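Side-chain contacts in catalytic domain of the nuclear inclusion protein A (nia) (Tobacco etch virus, PDB 1LVM), which cleaves polypeptides at specific sequences as a chymotrypsin-like cysteine protease, and probably processes the viral polyprotein: residues S137-S142 with I146-W151; E110-E115 with S165-F170; S176-N179 with N184-F187; R17-I22 with S131-T136; S178-T183 with K223-K228. The protein carries 1 engineered substitution. One frame throughout, in Å; residues are numbered along the deposited sequence.

Contact 1: residues S137-S142 with I146-W151; sequences SCTFPS and IFWKHW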
# COMPACT_ATOMS: atom_id res chain seq x y z
N SER A 137 14.39 8.24 -2.57
CA SER A 137 14.83 8.43 -1.19
C SER A 137 15.58 7.15 -0.73
O SER A 137 15.31 6.08 -1.26
CB SER A 137 13.57 8.61 -0.34
OG SER A 137 13.80 8.44 1.05
N CYS A 138 16.55 7.26 0.20
CA CYS A 138 17.13 6.03 0.77
C CYS A 138 16.13 5.64 1.92
O CYS A 138 15.22 6.40 2.26
CB CYS A 138 18.55 6.27 1.32
SG CYS A 138 19.80 6.50 -0.00
N THR A 139 16.32 4.47 2.50
CA THR A 139 15.41 3.99 3.54
C THR A 139 16.11 3.20 4.59
O THR A 139 17.15 2.56 4.30
CB THR A 139 14.26 3.12 2.86
OG1 THR A 139 13.25 2.82 3.82
CG2 THR A 139 14.80 1.83 2.24
N PHE A 140 15.56 3.27 5.81
CA PHE A 140 16.07 2.56 6.97
C PHE A 140 14.97 2.05 7.85
O PHE A 140 13.91 2.67 7.92
CB PHE A 140 16.96 3.48 7.83
CG PHE A 140 18.07 4.10 7.09
CD1 PHE A 140 17.84 5.27 6.35
CD2 PHE A 140 19.37 3.57 7.18
CE1 PHE A 140 18.89 5.91 5.71
CE2 PHE A 140 20.45 4.21 6.54
CZ PHE A 140 20.19 5.38 5.80
N PRO A 141 15.21 0.91 8.56
CA PRO A 141 14.12 0.45 9.43
C PRO A 141 13.98 1.35 10.65
O PRO A 141 14.97 1.85 11.19
CB PRO A 141 14.57 -0.91 9.88
CG PRO A 141 16.06 -0.74 9.93
CD PRO A 141 16.35 -0.00 8.64
N SER A 142 12.75 1.53 11.08
CA SER A 142 12.49 2.26 12.32
C SER A 142 12.17 1.11 13.32
O SER A 142 11.17 0.42 13.15
CB SER A 142 11.28 3.16 12.19
OG SER A 142 11.02 3.72 13.47
N ILE A 146 9.27 -3.07 11.33
CA ILE A 146 7.85 -3.09 10.86
C ILE A 146 7.61 -1.87 9.97
O ILE A 146 7.19 -1.98 8.79
CB ILE A 146 6.88 -3.08 12.04
CG1 ILE A 146 7.11 -4.35 12.85
CG2 ILE A 146 5.43 -2.89 11.56
CD1 ILE A 146 7.01 -5.59 12.07
N PHE A 147 7.84 -0.71 10.54
CA PHE A 147 7.76 0.50 9.76
C PHE A 147 9.20 0.83 9.33
O PHE A 147 10.17 0.55 10.07
CB PHE A 147 7.25 1.68 10.60
CG PHE A 147 5.80 1.64 10.90
CD1 PHE A 147 4.87 2.02 9.93
CD2 PHE A 147 5.35 1.25 12.16
CE1 PHE A 147 3.50 2.05 10.22
CE2 PHE A 147 4.00 1.26 12.47
CZ PHE A 147 3.06 1.66 11.49
N TRP A 148 9.33 1.37 8.12
CA TRP A 148 10.64 1.83 7.56
C TRP A 148 10.48 3.30 7.25
O TRP A 148 9.41 3.76 6.89
CB TRP A 148 11.06 1.08 6.30
CG TRP A 148 11.67 -0.23 6.62
CD1 TRP A 148 11.12 -1.24 7.37
CD2 TRP A 148 12.97 -0.70 6.20
NE1 TRP A 148 11.99 -2.28 7.45
CE2 TRP A 148 13.13 -1.97 6.74
CE3 TRP A 148 14.01 -0.13 5.42
CZ2 TRP A 148 14.28 -2.72 6.54
CZ3 TRP A 148 15.19 -0.90 5.21
CH2 TRP A 148 15.30 -2.16 5.77
N LYS A 149 11.55 4.07 7.42
CA LYS A 149 11.54 5.49 7.15
C LYS A 149 11.78 5.79 5.68
O LYS A 149 12.57 5.11 5.01
CB LYS A 149 12.70 6.18 7.94
CG LYS A 149 12.71 5.98 9.51
CD LYS A 149 13.97 6.74 10.21
CE LYS A 149 14.17 6.52 11.74
NZ LYS A 149 15.51 7.10 12.29
N HIS A 150 11.15 6.86 5.20
CA HIS A 150 11.42 7.27 3.85
C HIS A 150 11.25 8.78 3.85
O HIS A 150 10.60 9.32 4.75
CB HIS A 150 10.52 6.54 2.80
CG HIS A 150 9.15 7.12 2.62
ND1 HIS A 150 8.00 6.51 3.12
CD2 HIS A 150 8.73 8.25 2.00
CE1 HIS A 150 6.95 7.25 2.81
NE2 HIS A 150 7.37 8.32 2.13
N TRP A 151 11.91 9.46 2.88
CA TRP A 151 11.81 10.91 2.81
C TRP A 151 11.17 11.44 1.52
O TRP A 151 11.59 12.44 0.95
CB TRP A 151 13.22 11.51 3.04
CG TRP A 151 13.69 11.28 4.44
CD1 TRP A 151 13.54 12.12 5.50
CD2 TRP A 151 14.35 10.09 4.97
NE1 TRP A 151 14.06 11.55 6.64
CE2 TRP A 151 14.56 10.31 6.35
CE3 TRP A 151 14.76 8.88 4.42
CZ2 TRP A 151 15.18 9.38 7.17
CZ3 TRP A 151 15.38 7.94 5.25
CH2 TRP A 151 15.58 8.20 6.61
O HOH W 1 8.76 -0.23 13.19
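Trp148 lies flat under Pro141, and its side chain can be followed outward. CB sits 3.6 Å from Phe140 O. The indole leaves it beside the backbone N and anti to the carbonyl carbon (chi1 -81°). This turn slides the ring system beneath the proline. CA of Pro141 stands 3.6 Å from the centroid of the five-membered ring, almost on the ring normal, a CH-pi contact. Farther out, CE2 of Trp148 touches CB of Pro141, and CZ3 and CH2 touch CD. At CE3 the ring edge faces Thr139 OG1, which lies near the ring plane. The same hydroxyl donates to Lys149 O at 2.7 Å. It therefore fastens the backbone while lying against the indole edge.

The second tryptophan works by its rim. Trp151 CH2 meets Phe140 CD1 at 3.7 Å, and Ser137 OG and Cys138 O lie at its edge. Ser137 OG also accepts from Trp151 N at 2.8 Å with an N-H...O angle of 164°. Lys149 N donates to Phe140 O, and Ser142 N to Phe147 O.

This is the antiparallel hairpin of strands 130-142 and 147-150 in the six-stranded barrel. Strand 185-189 flanks 147-150 on its other side. There Phe187 meets the Trp148 ring, and Pro111 also packs on the indole.

Contact 2: residues E110-E115 with S165-F170; sequences EPQREE and STRDGF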
# COMPACT_ATOMS: atom_id res chain seq x y z
N GLU A 110 11.29 -8.00 1.15
CA GLU A 110 11.59 -7.12 2.26
C GLU A 110 12.57 -6.04 1.81
O GLU A 110 13.39 -6.28 0.98
CB GLU A 110 12.27 -7.89 3.39
CG GLU A 110 11.38 -9.05 3.91
CD GLU A 110 11.97 -9.65 5.18
OE1 GLU A 110 11.71 -9.09 6.26
OE2 GLU A 110 12.70 -10.64 5.08
N PRO A 111 12.45 -4.83 2.37
CA PRO A 111 13.34 -3.72 2.04
C PRO A 111 14.74 -4.05 2.57
O PRO A 111 14.88 -4.92 3.40
CB PRO A 111 12.69 -2.52 2.73
CG PRO A 111 11.87 -3.10 3.85
CD PRO A 111 11.35 -4.41 3.28
N GLN A 112 15.76 -3.38 2.05
CA GLN A 112 17.14 -3.59 2.45
C GLN A 112 17.69 -2.27 2.91
O GLN A 112 17.50 -1.23 2.29
CB GLN A 112 17.92 -4.14 1.25
CG GLN A 112 17.38 -5.56 0.92
CD GLN A 112 17.89 -6.14 -0.39
OE1 GLN A 112 18.70 -5.53 -1.10
NE2 GLN A 112 17.41 -7.34 -0.72
N ARG A 113 18.35 -2.29 4.04
CA ARG A 113 18.87 -1.04 4.60
C ARG A 113 19.66 -0.17 3.59
O ARG A 113 20.47 -0.65 2.79
CB ARG A 113 19.76 -1.42 5.82
CG ARG A 113 20.19 -0.24 6.60
CD ARG A 113 21.43 -0.57 7.44
NE ARG A 113 21.62 0.45 8.47
CZ ARG A 113 20.94 0.46 9.62
NH1 ARG A 113 20.08 -0.52 9.87
NH2 ARG A 113 21.07 1.46 10.47
N GLU A 114 19.35 1.11 3.62
CA GLU A 114 20.02 2.06 2.78
C GLU A 114 19.70 2.00 1.28
O GLU A 114 20.22 2.79 0.50
CB GLU A 114 21.53 1.96 3.07
CG GLU A 114 22.26 3.26 2.85
CD GLU A 114 23.38 3.49 3.86
OE1 GLU A 114 24.05 2.51 4.29
OE2 GLU A 114 23.60 4.67 4.21
N GLU A 115 18.81 1.11 0.87
CA GLU A 115 18.55 1.08 -0.56
C GLU A 115 17.69 2.24 -1.04
O GLU A 115 16.95 2.89 -0.27
CB GLU A 115 17.92 -0.26 -0.97
CG GLU A 115 16.49 -0.41 -0.55
CD GLU A 115 15.87 -1.67 -1.15
OE1 GLU A 115 16.15 -2.01 -2.32
OE2 GLU A 115 15.09 -2.33 -0.46
N SER A 165 11.80 -0.41 -5.20
CA SER A 165 13.27 -0.38 -5.27
C SER A 165 13.69 0.06 -6.68
O SER A 165 13.21 -0.50 -7.68
CB SER A 165 13.79 -1.80 -5.09
OG SER A 165 15.20 -1.85 -5.40
N THR A 166 14.57 1.04 -6.79
CA THR A 166 14.98 1.44 -8.14
C THR A 166 16.00 0.41 -8.59
O THR A 166 16.31 0.29 -9.77
CB THR A 166 15.59 2.91 -8.17
OG1 THR A 166 16.76 2.91 -7.33
CG2 THR A 166 14.59 3.94 -7.61
N ARG A 167 16.51 -0.39 -7.66
CA ARG A 167 17.49 -1.40 -8.04
C ARG A 167 16.91 -2.56 -8.81
O ARG A 167 17.50 -2.95 -9.81
CB ARG A 167 18.21 -2.02 -6.84
CG ARG A 167 19.46 -2.81 -7.28
CD ARG A 167 20.18 -3.42 -6.08
NE ARG A 167 19.27 -4.18 -5.24
CZ ARG A 167 18.85 -5.42 -5.50
NH1 ARG A 167 19.26 -6.09 -6.58
NH2 ARG A 167 17.98 -5.99 -4.69
N ASP A 168 15.75 -3.10 -8.41
CA ASP A 168 15.23 -4.24 -9.11
C ASP A 168 13.76 -4.14 -9.43
O ASP A 168 13.18 -5.07 -9.99
CB ASP A 168 15.56 -5.53 -8.31
CG ASP A 168 14.89 -5.55 -6.93
OD1 ASP A 168 14.12 -4.61 -6.63
OD2 ASP A 168 15.17 -6.49 -6.15
N GLY A 169 13.15 -2.99 -9.13
CA GLY A 169 11.72 -2.80 -9.46
C GLY A 169 10.76 -3.60 -8.56
O GLY A 169 9.56 -3.66 -8.85
N PHE A 170 11.27 -4.20 -7.51
CA PHE A 170 10.38 -4.96 -6.58
C PHE A 170 9.71 -3.96 -5.62
O PHE A 170 10.30 -2.93 -5.22
CB PHE A 170 11.17 -5.91 -5.72
CG PHE A 170 11.59 -7.18 -6.42
CD1 PHE A 170 12.01 -7.19 -7.76
CD2 PHE A 170 11.61 -8.36 -5.71
CE1 PHE A 170 12.47 -8.41 -8.38
CE2 PHE A 170 12.06 -9.57 -6.32
CZ PHE A 170 12.49 -9.58 -7.66
O HOH W 2 18.43 -3.35 -2.80
O HOH W 3 17.41 -8.97 -3.53
O HOH W 4 16.93 0.01 -4.41
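Glu115 and Ser165 make the closest approach here, with Glu115 OE1 3.2 Å from Ser165 OG. The carboxylate reaches across from CG set between the backbone N and the carbonyl carbon (chi1 74°), and the chain beyond is extended. A water completes the link: it donates to Glu115 OE1 and accepts from Ser165 OG at 2.7 Å.

The second meeting is looser. Gln112 OE1 lies 3.7 Å from Arg167 NH2, with the amide and guanidinium planes only 4° apart. Another water bridges them. It accepts from Arg167 NE at 2.7 Å, at the edge of the guanidinium, and donates to both Gln112 OE1 and Glu115 OE1. One water thus ties three side chains together. A further water accepts from Gln112 NE2 and, weakly, from Arg167 NH2.

Both segments belong to connections of the six-stranded barrel. Residues 110-115 lead into strand 116-123. The other segment begins at Ser165, the last residue of strand 162-165, and runs on toward strand 171-179. Gln112 to Glu115 form a type II beta turn.

Behind this first shell, Gln112 N donates to Glu115 OE2 at 2.8 Å, from above the carboxylate plane. Ser165 OG accepts weakly from Arg167 N and Asp168 N. Asp168 OD1 takes the N-H of Phe170 at 3.0 Å in an Asx turn. OD2 of Asp168 forms a salt bridge with Arg167 NH2, but no N-H is aimed at it. Arg109 makes salt bridges to both Glu115 and Asp168.

Contact 3: residues S176-N179 with N184-F187; sequences SASN and NNYF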
# COMPACT_ATOMS: atom_id res chain seq x y z
N SER A 176 2.34 4.36 4.84
CA SER A 176 1.37 4.29 5.96
C SER A 176 1.19 5.54 6.77
O SER A 176 0.05 5.98 7.06
CB SER A 176 1.76 3.19 6.99
OG SER A 176 1.47 1.90 6.54
N ALA A 177 2.30 6.18 7.11
CA ALA A 177 2.09 7.27 8.10
C ALA A 177 3.17 8.33 8.13
O ALA A 177 4.18 8.19 7.47
CB ALA A 177 2.01 6.58 9.52
N SER A 178 2.93 9.37 8.90
CA SER A 178 3.90 10.42 9.08
C SER A 178 3.89 10.88 10.54
O SER A 178 2.95 10.52 11.29
CB SER A 178 3.55 11.59 8.15
OG SER A 178 4.57 12.57 8.25
N ASN A 179 4.93 11.61 10.96
CA ASN A 179 4.95 12.21 12.31
C ASN A 179 4.04 13.44 12.22
O ASN A 179 3.63 13.84 11.12
CB ASN A 179 6.33 12.61 12.80
CG ASN A 179 7.09 13.53 11.84
OD1 ASN A 179 6.57 14.01 10.82
ND2 ASN A 179 8.34 13.80 12.18
N ASN A 184 8.88 13.40 8.86
CA ASN A 184 9.48 12.04 8.68
C ASN A 184 8.34 11.13 8.22
O ASN A 184 7.33 11.14 8.87
CB ASN A 184 9.98 11.48 9.99
CG ASN A 184 11.15 12.22 10.48
OD1 ASN A 184 12.04 12.58 9.71
ND2 ASN A 184 11.18 12.46 11.77
N ASN A 185 8.55 10.33 7.18
CA ASN A 185 7.48 9.47 6.65
C ASN A 185 7.83 8.01 6.92
O ASN A 185 9.00 7.66 7.09
CB ASN A 185 7.28 9.74 5.15
CG ASN A 185 6.55 11.08 4.90
OD1 ASN A 185 6.66 11.68 3.82
ND2 ASN A 185 5.80 11.53 5.88
N TYR A 186 6.80 7.18 6.99
CA TYR A 186 6.99 5.79 7.30
C TYR A 186 6.13 4.88 6.41
O TYR A 186 4.96 5.17 6.17
CB TYR A 186 6.57 5.53 8.76
CG TYR A 186 7.49 6.27 9.80
CD1 TYR A 186 7.25 7.62 10.15
CD2 TYR A 186 8.55 5.63 10.38
CE1 TYR A 186 8.08 8.29 11.06
CE2 TYR A 186 9.41 6.30 11.30
CZ TYR A 186 9.16 7.61 11.63
OH TYR A 186 10.02 8.24 12.56
N PHE A 187 6.74 3.79 5.94
CA PHE A 187 5.94 2.83 5.18
C PHE A 187 5.97 1.51 5.94
O PHE A 187 6.86 1.23 6.76
CB PHE A 187 6.47 2.69 3.71
CG PHE A 187 7.81 2.00 3.54
CD1 PHE A 187 7.91 0.64 3.44
CD2 PHE A 187 9.00 2.78 3.37
CE1 PHE A 187 9.17 0.03 3.17
CE2 PHE A 187 10.22 2.21 3.10
CZ PHE A 187 10.33 0.82 2.99
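Ser178 turns OG anti to its own N (chi1 -175°), which brings it to Asn184 O. Asn179 sets CG between its backbone N and carbonyl carbon (chi1 54°), and this brings OD1 beside Asn184 N. The two strands form an antiparallel beta hairpin of the barrel with a classic bulge: Ser176 N and Ala177 N both donate to Tyr186 O, each at 3.0 Å. Tyr186 N returns a bond to Ala177 O at 2.8 Å.

At the turn end, Asn184 O takes two donors, Asn179 N and Ser178 OG. The hydroxyl lies 49° above the carbonyl plane, at 3.2 Å from that oxygen.

Ala177, Ser178 and Asn179 also pair with the bound peptide in an antiparallel ladder. The sheet thus runs on into the ligand. Tyr186 OH, Asn184 ND2 and Asn179 ND2 each bond to an acidic side chain of the peptide, so this hairpin lines part of the substrate site. Asn179 ND2 also bonds Thr183 OG1. The N-H of Asn184 meets Asn179 OD1 at 3.1 Å, coming in from the side and above the carbonyl plane rather than on a lone pair.

Contact 4: residues R17-I22 with S131-T136; sequences RDYNPI and SMVSDT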
# COMPACT_ATOMS: atom_id res chain seq x y z
N ARG A 17 13.06 2.98 -15.99
CA ARG A 17 12.36 1.74 -15.62
C ARG A 17 10.87 1.97 -15.96
O ARG A 17 10.36 3.09 -15.82
CB ARG A 17 12.46 1.47 -14.13
CG ARG A 17 11.77 0.16 -13.77
CD ARG A 17 11.99 -0.27 -12.28
NE ARG A 17 13.39 -0.49 -11.94
CZ ARG A 17 14.07 -1.63 -12.13
NH1 ARG A 17 13.51 -2.68 -12.66
NH2 ARG A 17 15.36 -1.69 -11.80
N ASP A 18 10.18 0.91 -16.38
CA ASP A 18 8.77 1.06 -16.72
C ASP A 18 7.99 0.72 -15.44
O ASP A 18 7.98 -0.43 -15.04
CB ASP A 18 8.39 0.05 -17.81
CG ASP A 18 7.02 0.30 -18.36
OD1 ASP A 18 6.26 1.07 -17.73
OD2 ASP A 18 6.72 -0.24 -19.46
N TYR A 19 7.32 1.71 -14.84
CA TYR A 19 6.59 1.47 -13.60
C TYR A 19 5.13 1.24 -13.92
O TYR A 19 4.31 1.08 -13.02
CB TYR A 19 6.75 2.70 -12.64
CG TYR A 19 8.12 2.83 -12.08
CD1 TYR A 19 8.54 2.03 -11.01
CD2 TYR A 19 9.08 3.72 -12.67
CE1 TYR A 19 9.83 2.13 -10.53
CE2 TYR A 19 10.40 3.77 -12.15
CZ TYR A 19 10.75 3.01 -11.12
OH TYR A 19 12.05 3.05 -10.61
N ASN A 20 4.78 1.26 -15.20
CA ASN A 20 3.36 1.08 -15.55
C ASN A 20 2.79 -0.27 -15.14
O ASN A 20 1.61 -0.34 -14.82
CB ASN A 20 3.18 1.37 -17.03
CG ASN A 20 3.45 2.85 -17.31
OD1 ASN A 20 2.63 3.75 -16.98
ND2 ASN A 20 4.62 3.12 -17.90
N PRO A 21 3.62 -1.35 -15.13
CA PRO A 21 3.06 -2.63 -14.72
C PRO A 21 2.63 -2.57 -13.25
O PRO A 21 1.70 -3.25 -12.83
CB PRO A 21 4.20 -3.61 -14.94
CG PRO A 21 4.92 -3.01 -16.19
CD PRO A 21 4.92 -1.53 -15.83
N ILE A 22 3.33 -1.78 -12.46
CA ILE A 22 2.92 -1.62 -11.07
C ILE A 22 1.75 -0.65 -10.98
O ILE A 22 0.70 -0.93 -10.35
CB ILE A 22 4.09 -1.09 -10.18
CG1 ILE A 22 5.09 -2.19 -9.95
CG2 ILE A 22 3.53 -0.61 -8.83
CD1 ILE A 22 6.43 -1.70 -9.31
N SER A 131 0.05 6.68 -14.58
CA SER A 131 1.11 6.36 -13.64
C SER A 131 1.98 7.55 -13.21
O SER A 131 2.29 8.40 -14.05
CB SER A 131 1.98 5.33 -14.31
OG SER A 131 2.48 5.83 -15.53
N MET A 132 2.42 7.58 -11.93
CA MET A 132 3.21 8.68 -11.40
C MET A 132 4.33 8.10 -10.56
O MET A 132 4.10 7.10 -9.90
CB MET A 132 2.28 9.56 -10.60
CG MET A 132 1.06 9.96 -11.45
SD MET A 132 -0.10 11.08 -10.60
CE MET A 132 0.81 12.17 -10.06
N VAL A 133 5.54 8.71 -10.61
CA VAL A 133 6.70 8.19 -9.88
C VAL A 133 7.36 9.38 -9.24
O VAL A 133 7.50 10.45 -9.84
CB VAL A 133 7.71 7.58 -10.84
CG1 VAL A 133 8.73 6.70 -10.05
CG2 VAL A 133 6.99 6.72 -11.83
N SER A 134 7.79 9.16 -8.01
CA SER A 134 8.36 10.24 -7.24
C SER A 134 9.85 10.24 -7.38
O SER A 134 10.45 9.38 -8.02
CB SER A 134 8.03 10.04 -5.73
OG SER A 134 8.88 9.02 -5.23
N ASP A 135 10.47 11.21 -6.73
CA ASP A 135 11.90 11.23 -6.72
C ASP A 135 12.30 10.15 -5.72
O ASP A 135 11.48 9.59 -5.01
CB ASP A 135 12.38 12.64 -6.31
CG ASP A 135 13.85 12.91 -6.64
OD1 ASP A 135 14.67 11.98 -6.92
OD2 ASP A 135 14.20 14.10 -6.57
N THR A 136 13.58 9.86 -5.68
CA THR A 136 14.17 8.79 -4.90
C THR A 136 14.65 9.14 -3.51
O THR A 136 15.27 10.18 -3.30
CB THR A 136 15.37 8.24 -5.68
OG1 THR A 136 14.91 7.79 -6.94
CG2 THR A 136 16.00 7.07 -4.96
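Tyr19 offers one face of its ring to Val133. CG1 of the valine stands over that face, toward the rim, 4.2 Å from the centroid and 20° off the normal, a CH-pi contact. The other methyl, CG2, reaches Tyr19 CD2 at 3.8 Å. Both methyls lie on one side of the ring, CG1 over the face and CG2 past its rim by CD2. Turning CG1 anti to the valine N (chi1 -164°) is what sets both branches against the tyrosine. The opposite face of the ring is met by Arg17 CG, so the phenol is held between an aliphatic chain and a methyl.

Beside this apolar patch lies a polar one. Ser131 OG donates to Asn20 OD1 over 2.5 Å, a short bond. The hydroxyl stands between the serine N and carbonyl carbon (chi1 57°), and from there it meets the amide oxygen tilted from the carbonyl plane.

The asparagine amide is fixed from its other end. Asn20 ND2 donates to Asp18 OD1 at 2.6 Å, and Asn20 N reaches the same oxygen at 2.9 Å. The two arrive from opposite faces of the carboxylate plane. The backbone bond is a capping bond at the start of helix 20-23.

The contact therefore lays the short N-terminal helix and the chain before it against strand 130-142 of the barrel. Tyr19 also touches Val164 of strand 162-165.

The chemistry is mixed: an aromatic face meets methyls, while a chain from serine through amide to carboxylate fixes the rotation of Asn20. With both amide ends bonded, its oxygen is directed at the strand.

Contact 5: residues S178-T183 with K223-K228; sequences SNFTNT and KVFMDK. Engineered in segment 223-228: Asp227 (natural residue Ser).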
# COMPACT_ATOMS: atom_id res chain seq x y z
N SER A 178 2.93 9.37 8.90
CA SER A 178 3.90 10.42 9.08
C SER A 178 3.89 10.88 10.54
O SER A 178 2.95 10.52 11.29
CB SER A 178 3.55 11.59 8.15
OG SER A 178 4.57 12.57 8.25
N ASN A 179 4.93 11.61 10.96
CA ASN A 179 4.95 12.21 12.31
C ASN A 179 4.04 13.44 12.22
O ASN A 179 3.63 13.84 11.12
CB ASN A 179 6.33 12.61 12.80
CG ASN A 179 7.09 13.53 11.84
OD1 ASN A 179 6.57 14.01 10.82
ND2 ASN A 179 8.34 13.80 12.18
N PHE A 180 3.71 14.04 13.35
CA PHE A 180 2.76 15.16 13.33
C PHE A 180 3.11 16.38 12.47
O PHE A 180 2.22 17.09 11.99
CB PHE A 180 2.41 15.57 14.77
CG PHE A 180 1.69 14.48 15.53
CD1 PHE A 180 0.83 13.59 14.86
CD2 PHE A 180 1.84 14.34 16.91
CE1 PHE A 180 0.16 12.59 15.55
CE2 PHE A 180 1.17 13.34 17.60
CZ PHE A 180 0.32 12.46 16.92
N THR A 181 4.40 16.59 12.25
CA THR A 181 4.88 17.72 11.46
C THR A 181 5.14 17.39 10.00
O THR A 181 5.63 18.22 9.24
CB THR A 181 6.17 18.26 12.07
OG1 THR A 181 7.07 17.16 12.33
CG2 THR A 181 5.87 18.97 13.38
N ASN A 182 4.78 16.18 9.60
CA ASN A 182 5.00 15.73 8.24
C ASN A 182 6.44 15.93 7.83
O ASN A 182 6.73 16.26 6.68
CB ASN A 182 4.08 16.48 7.26
CG ASN A 182 2.63 16.15 7.48
OD1 ASN A 182 1.94 16.81 8.26
ND2 ASN A 182 2.16 15.09 6.83
N THR A 183 7.36 15.73 8.78
CA THR A 183 8.78 15.85 8.45
C THR A 183 9.47 14.46 8.30
O THR A 183 10.58 14.36 7.73
CB THR A 183 9.49 16.63 9.53
OG1 THR A 183 9.24 15.99 10.78
CG2 THR A 183 8.97 18.07 9.57
N LYS A 223 3.33 4.54 18.41
CA LYS A 223 1.90 4.67 18.65
C LYS A 223 1.42 5.43 17.39
O LYS A 223 1.95 6.50 17.03
CB LYS A 223 1.63 5.50 19.91
CG LYS A 223 0.20 5.45 20.40
CD LYS A 223 0.01 6.47 21.52
CE LYS A 223 -1.33 6.30 22.19
NZ LYS A 223 -1.42 7.19 23.37
N VAL A 224 0.42 4.87 16.70
CA VAL A 224 -0.08 5.49 15.51
C VAL A 224 -1.56 5.86 15.68
O VAL A 224 -2.35 5.02 16.09
CB VAL A 224 0.03 4.55 14.24
CG1 VAL A 224 -0.18 5.42 12.95
CG2 VAL A 224 1.40 3.81 14.24
N PHE A 225 -1.89 7.11 15.40
CA PHE A 225 -3.27 7.55 15.51
C PHE A 225 -3.96 7.52 14.16
O PHE A 225 -3.34 7.74 13.13
CB PHE A 225 -3.34 8.97 16.03
CG PHE A 225 -2.80 9.13 17.41
CD1 PHE A 225 -1.43 9.28 17.62
CD2 PHE A 225 -3.66 9.11 18.52
CE1 PHE A 225 -0.91 9.39 18.91
CE2 PHE A 225 -3.14 9.22 19.83
CZ PHE A 225 -1.77 9.36 20.02
N MET A 226 -5.27 7.30 14.19
CA MET A 226 -6.09 7.29 12.98
C MET A 226 -6.14 8.67 12.31
O MET A 226 -6.12 8.76 11.08
CB MET A 226 -7.51 6.86 13.33
CG MET A 226 -7.57 5.44 13.83
SD MET A 226 -6.95 4.09 12.67
CE MET A 226 -6.11 3.09 13.81
N ASP A 227 -6.23 9.73 13.12
CA ASP A 227 -6.29 11.14 12.65
C ASP A 227 -5.19 11.97 13.33
O ASP A 227 -4.78 11.63 14.44
CB ASP A 227 -7.64 11.81 13.00
CG ASP A 227 -8.86 10.89 12.79
OD1 ASP A 227 -9.03 10.34 11.67
OD2 ASP A 227 -9.66 10.73 13.74
N LYS A 228 -4.74 13.05 12.69
CA LYS A 228 -3.71 13.94 13.26
C LYS A 228 -4.49 14.88 14.23
O LYS A 228 -5.70 14.76 14.31
CB LYS A 228 -3.05 14.74 12.12
CG LYS A 228 -1.54 14.97 12.29
CD LYS A 228 -1.03 16.15 11.44
CE LYS A 228 -1.42 15.97 9.97
NZ LYS A 228 -0.79 16.96 9.06
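Phe180 and Lys228 bury the most surface, and their side chains run antiparallel alongside each other. CG of Lys228 touches Phe180 CD1 at 3.8 Å. CD lies 3.4 Å from the backbone O of Phe180. The lysine chain then bends (chi3 -54°), and this brings the ammonium round to the loop. NZ donates to Asn182 OD1 at 2.8 Å, in the carbonyl plane and on a lone pair. The methylenes thus pack on the aromatic residue while the charged end takes an amide oxygen.

Phe180 has a second neighbour at its far end. CZ meets Phe225 CD1 at 3.7 Å, and that atom lies near the plane of the Phe180 ring. The two rings sit obliquely, their planes 47° apart and their centroids 5.9 Å apart.

Asn179 to Asn182 form a type I beta turn at the end of strand 171-179. Asn179 OD1 steadies it by accepting from Thr183 N, and Asn179 ND2 donates to Thr183 OG1. The amide of Asn182 is held at both ends: OD1 by the lysine, ND2 by an aromatic side chain of the bound peptide.

Val224 and Phe225 pair with the peptide in an antiparallel ladder, as do Ser178 and Asn179. The contact therefore bridges two walls of the substrate-binding groove, in which the peptide lies as an added strand.

Overall arrangement
From the N terminus, contact 4 comes first: it closes the long loop from 17-22 to 131-136 and sets the N-terminal segment on the barrel. Contact 2 crosses it, since 110-115 falls within that loop and its partner 165-170 follows. Arg17 reaches Thr166 between them. Contact 1 lies wholly within the span of contact 2, as the hairpin after 131-136. Contact 3 follows in series and joins contact 1 through neighbouring strands 147-150 and 185-189. Contact 5 starts from the same strand as contact 3, sharing Ser178 and Asn179, and ties the hairpin loop to the C-terminal strand 222-225 beside the bound peptide.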